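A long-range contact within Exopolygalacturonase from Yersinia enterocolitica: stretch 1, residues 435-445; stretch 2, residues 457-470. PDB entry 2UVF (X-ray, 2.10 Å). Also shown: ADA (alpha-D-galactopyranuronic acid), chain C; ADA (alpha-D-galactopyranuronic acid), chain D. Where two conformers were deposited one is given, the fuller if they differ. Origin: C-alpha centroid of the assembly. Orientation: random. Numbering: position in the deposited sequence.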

# COMPACT_ATOMS: atom_id res chain seq x y z
N HIS A 435 8.07 7.38 -0.30
CA HIS A 435 8.22 8.24 -1.47
C HIS A 435 6.88 8.80 -1.92
O HIS A 435 6.82 9.66 -2.79
CB HIS A 435 8.88 7.48 -2.63
CG HIS A 435 10.33 7.18 -2.43
ND1 HIS A 435 10.93 7.15 -1.19
CD2 HIS A 435 11.30 6.88 -3.33
CE1 HIS A 435 12.21 6.85 -1.33
NE2 HIS A 435 12.45 6.66 -2.61
N GLY A 436 5.80 8.29 -1.33
CA GLY A 436 4.48 8.80 -1.64
C GLY A 436 3.46 7.90 -1.00
O GLY A 436 3.57 6.69 -1.09
N ALA A 437 2.47 8.48 -0.34
CA ALA A 437 1.43 7.70 0.33
C ALA A 437 0.67 6.88 -0.70
O ALA A 437 0.57 5.65 -0.58
CB ALA A 437 0.48 8.61 1.09
N ILE A 438 0.12 7.58 -1.69
CA ILE A 438 -0.68 6.96 -2.74
C ILE A 438 -0.03 7.28 -4.07
O ILE A 438 0.06 8.44 -4.45
CB ILE A 438 -2.17 7.45 -2.68
CG1 ILE A 438 -2.75 7.25 -1.26
CG2 ILE A 438 -3.03 6.80 -3.81
CD1 ILE A 438 -2.86 5.80 -0.81
N VAL A 439 0.46 6.24 -4.73
CA VAL A 439 1.24 6.38 -5.95
C VAL A 439 0.61 5.61 -7.10
O VAL A 439 0.45 4.39 -7.01
CB VAL A 439 2.70 5.92 -5.75
CG1 VAL A 439 3.53 6.24 -7.01
CG2 VAL A 439 3.29 6.60 -4.53
N THR A 440 0.22 6.33 -8.16
CA THR A 440 -0.30 5.74 -9.40
C THR A 440 0.55 6.16 -10.62
O THR A 440 0.46 7.30 -11.04
CB THR A 440 -1.76 6.25 -9.71
OG1 THR A 440 -1.70 7.63 -10.07
CG2 THR A 440 -2.70 6.12 -8.53
N GLY A 441 1.45 5.35 -11.17
CA GLY A 441 2.29 4.39 -10.49
C GLY A 441 3.59 4.49 -11.28
O GLY A 441 4.62 4.02 -10.83
N SER A 442 3.50 5.15 -12.44
CA SER A 442 4.49 5.19 -13.56
C SER A 442 4.22 4.09 -14.58
O SER A 442 4.09 4.38 -15.77
CB SER A 442 5.96 5.22 -13.15
OG SER A 442 6.77 4.64 -14.16
N HIS A 443 4.11 2.86 -14.11
CA HIS A 443 3.56 1.75 -14.92
C HIS A 443 2.04 1.92 -15.03
O HIS A 443 1.30 1.39 -14.21
CB HIS A 443 3.91 0.37 -14.31
CG HIS A 443 5.37 0.02 -14.36
ND1 HIS A 443 5.83 -1.23 -13.94
CD2 HIS A 443 6.46 0.72 -14.79
CE1 HIS A 443 7.15 -1.27 -14.11
NE2 HIS A 443 7.55 -0.10 -14.62
N THR A 444 1.58 2.67 -16.03
CA THR A 444 0.14 2.97 -16.19
C THR A 444 -0.53 2.32 -17.42
O THR A 444 -1.70 2.63 -17.73
CB THR A 444 -0.13 4.49 -16.19
OG1 THR A 444 0.67 5.11 -17.20
CG2 THR A 444 0.21 5.10 -14.83
N GLY A 445 0.20 1.41 -18.06
CA GLY A 445 -0.23 0.68 -19.27
C GLY A 445 -1.67 0.25 -19.45
O GLY A 445 -2.36 0.76 -20.33
N VAL A 457 -3.90 9.49 7.64
CA VAL A 457 -3.01 10.52 8.17
C VAL A 457 -1.59 10.28 7.62
O VAL A 457 -1.12 9.15 7.57
CB VAL A 457 -3.06 10.54 9.74
CG1 VAL A 457 -1.78 11.00 10.33
CG2 VAL A 457 -4.20 11.42 10.20
N MET A 458 -0.93 11.36 7.17
CA MET A 458 0.45 11.27 6.67
C MET A 458 1.35 12.21 7.46
O MET A 458 1.06 13.40 7.59
CB MET A 458 0.52 11.66 5.19
CG MET A 458 -0.21 10.76 4.25
SD MET A 458 -2.01 10.92 4.33
CE MET A 458 -2.39 9.98 2.87
N TYR A 459 2.45 11.67 7.98
CA TYR A 459 3.42 12.45 8.73
C TYR A 459 4.82 12.12 8.24
O TYR A 459 5.23 10.98 8.37
CB TYR A 459 3.27 12.16 10.24
CG TYR A 459 4.30 12.85 11.09
CD1 TYR A 459 4.40 14.25 11.11
CD2 TYR A 459 5.19 12.12 11.86
CE1 TYR A 459 5.40 14.89 11.89
CE2 TYR A 459 6.17 12.75 12.65
CZ TYR A 459 6.26 14.12 12.65
OH TYR A 459 7.24 14.72 13.41
N LEU A 460 5.51 13.10 7.66
CA LEU A 460 6.92 13.00 7.16
C LEU A 460 7.08 12.32 5.79
O LEU A 460 8.21 12.21 5.26
CB LEU A 460 7.89 12.37 8.17
CG LEU A 460 8.07 13.03 9.55
CD1 LEU A 460 8.94 12.13 10.42
CD2 LEU A 460 8.63 14.43 9.48
N THR A 461 5.95 11.87 5.23
CA THR A 461 5.92 11.22 3.91
C THR A 461 6.41 12.24 2.87
O THR A 461 6.31 13.43 3.12
CB THR A 461 4.48 10.76 3.57
OG1 THR A 461 3.78 10.48 4.79
CG2 THR A 461 4.48 9.51 2.67
N ASP A 462 6.94 11.79 1.73
CA ASP A 462 7.43 12.72 0.72
C ASP A 462 6.27 13.47 0.04
O ASP A 462 6.32 14.69 -0.16
CB ASP A 462 8.29 12.01 -0.34
CG ASP A 462 9.68 11.65 0.16
OD1 ASP A 462 9.97 11.92 1.34
OD2 ASP A 462 10.48 11.10 -0.62
N ILE A 463 5.23 12.71 -0.33
CA ILE A 463 4.17 13.19 -1.19
C ILE A 463 2.89 12.53 -0.72
O ILE A 463 2.92 11.38 -0.30
CB ILE A 463 4.50 12.91 -2.73
CG1 ILE A 463 5.77 13.67 -3.16
CG2 ILE A 463 3.34 13.30 -3.64
CD1 ILE A 463 6.40 13.24 -4.48
N GLY A 464 1.76 13.25 -0.77
CA GLY A 464 0.46 12.62 -0.53
C GLY A 464 -0.03 11.79 -1.71
O GLY A 464 -0.18 10.58 -1.62
N LEU A 465 -0.28 12.44 -2.83
CA LEU A 465 -0.78 11.78 -4.00
C LEU A 465 0.21 12.01 -5.12
O LEU A 465 0.51 13.15 -5.48
CB LEU A 465 -2.18 12.29 -4.36
CG LEU A 465 -2.85 11.75 -5.63
CD1 LEU A 465 -2.93 10.24 -5.63
CD2 LEU A 465 -4.25 12.37 -5.79
N ARG A 466 0.77 10.92 -5.65
CA ARG A 466 1.79 10.97 -6.70
C ARG A 466 1.33 10.18 -7.93
O ARG A 466 1.12 8.98 -7.85
CB ARG A 466 3.15 10.47 -6.18
CG ARG A 466 4.28 10.29 -7.23
CD ARG A 466 4.72 11.60 -7.91
NE ARG A 466 6.15 11.60 -8.23
CZ ARG A 466 6.70 12.20 -9.28
NH1 ARG A 466 5.95 12.84 -10.17
NH2 ARG A 466 8.02 12.14 -9.47
N ALA A 467 1.17 10.88 -9.05
CA ALA A 467 0.70 10.29 -10.31
C ALA A 467 1.76 10.56 -11.35
O ALA A 467 1.99 11.71 -11.74
CB ALA A 467 -0.69 10.85 -10.75
N LYS A 468 2.42 9.49 -11.76
CA LYS A 468 3.57 9.56 -12.67
C LYS A 468 3.37 8.65 -13.87
O LYS A 468 2.86 7.54 -13.73
CB LYS A 468 4.88 9.20 -11.94
CG LYS A 468 4.67 8.47 -10.60
CD LYS A 468 5.61 7.29 -10.39
CE LYS A 468 6.81 7.60 -9.53
NZ LYS A 468 7.30 6.35 -8.85
N SER A 469 3.75 9.12 -15.05
CA SER A 469 3.79 8.28 -16.25
C SER A 469 4.76 8.87 -17.26
O SER A 469 5.41 9.87 -16.97
CB SER A 469 2.40 8.12 -16.88
OG SER A 469 2.38 7.06 -17.81
N THR A 470 4.89 8.21 -18.42
CA THR A 470 5.44 8.83 -19.64
C THR A 470 4.52 8.51 -20.82
O THR A 470 3.66 7.63 -20.71
CB THR A 470 6.93 8.44 -19.97
OG1 THR A 470 7.02 7.06 -20.37
CG2 THR A 470 7.87 8.69 -18.77
C1 ADA C . 7.87 0.34 -10.88
C2 ADA C . 6.41 0.05 -10.47
C3 ADA C . 6.45 -0.95 -9.30
C4 ADA C . 7.18 -2.26 -9.75
C5 ADA C . 8.60 -1.92 -10.23
C6 ADA C . 9.50 -3.08 -10.75
O2 ADA C . 5.71 1.27 -10.11
O3 ADA C . 5.14 -1.21 -8.81
O4 ADA C . 6.45 -2.94 -10.77
O5 ADA C . 8.58 -0.88 -11.25
O6B ADA C . 10.08 -2.88 -11.85
O6A ADA C . 9.61 -4.13 -10.07
C1 ADA D . 10.00 3.08 -7.47
C2 ADA D . 9.90 1.54 -7.49
C3 ADA D . 10.70 1.06 -8.72
C4 ADA D . 9.86 1.43 -9.95
C5 ADA D . 9.77 2.97 -9.97
C6 ADA D . 8.88 3.46 -11.13
O1 ADA D . 11.37 3.57 -7.46
O2 ADA D . 10.31 0.94 -6.29
O3 ADA D . 11.07 -0.34 -8.66
O4 ADA D . 8.51 0.94 -9.73
O5 ADA D . 9.30 3.53 -8.67
O6B ADA D . 7.64 3.52 -10.94
O6A ADA D . 9.44 3.79 -12.21
O HOH W 1 9.66 11.01 -3.23

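Two parallel strands, one around Val 439 and one around Ala 467, are joined mainly by a ladder of backbone hydrogen bonds, with side chains packed in register above and below it. Their axes approach to 4.7 Å, their N-to-C directions differ by 15°, and the contact buries 748 Å² in all. The ladder alternates as parallel pairing requires: Arg 466 N donates to Ile 438 O (2.8 Å), Thr 440 N to Arg 466 O (2.8 Å) and Lys 468 N to Thr 440 O (3.0 Å). Ala 437 N to Ile 463 O (2.9 Å) and Ile 438 N to Gly 464 O (3.0 Å) extend it at the corner. On one face Ile 438 CG2 meets Leu 465 CD1 (3.9 Å), and Thr 440 OG1 lies 3.4 Å from Ala 467 CB, buried without a polar partner. On the other, Val 439 CG1 packs against Arg 466 CG (4.1 Å). Lys 468 runs along stretch 1, its CD 3.5 Å from Ser 442 CB, its NZ 3.5 Å from galacturonate O5 (chain D). Gly 436 suits its place because a CB would clash with Val 439 CG2; Ala 437 is short enough to set its CB 3.6 Å from Met 458 CE. A water bridges His 435 O (3.2 Å) and Asp 462 OD2 (2.7 Å); toward the other end, Thr 444 OG1 and Ser 469 OG share a 2.7 Å hydrogen bond.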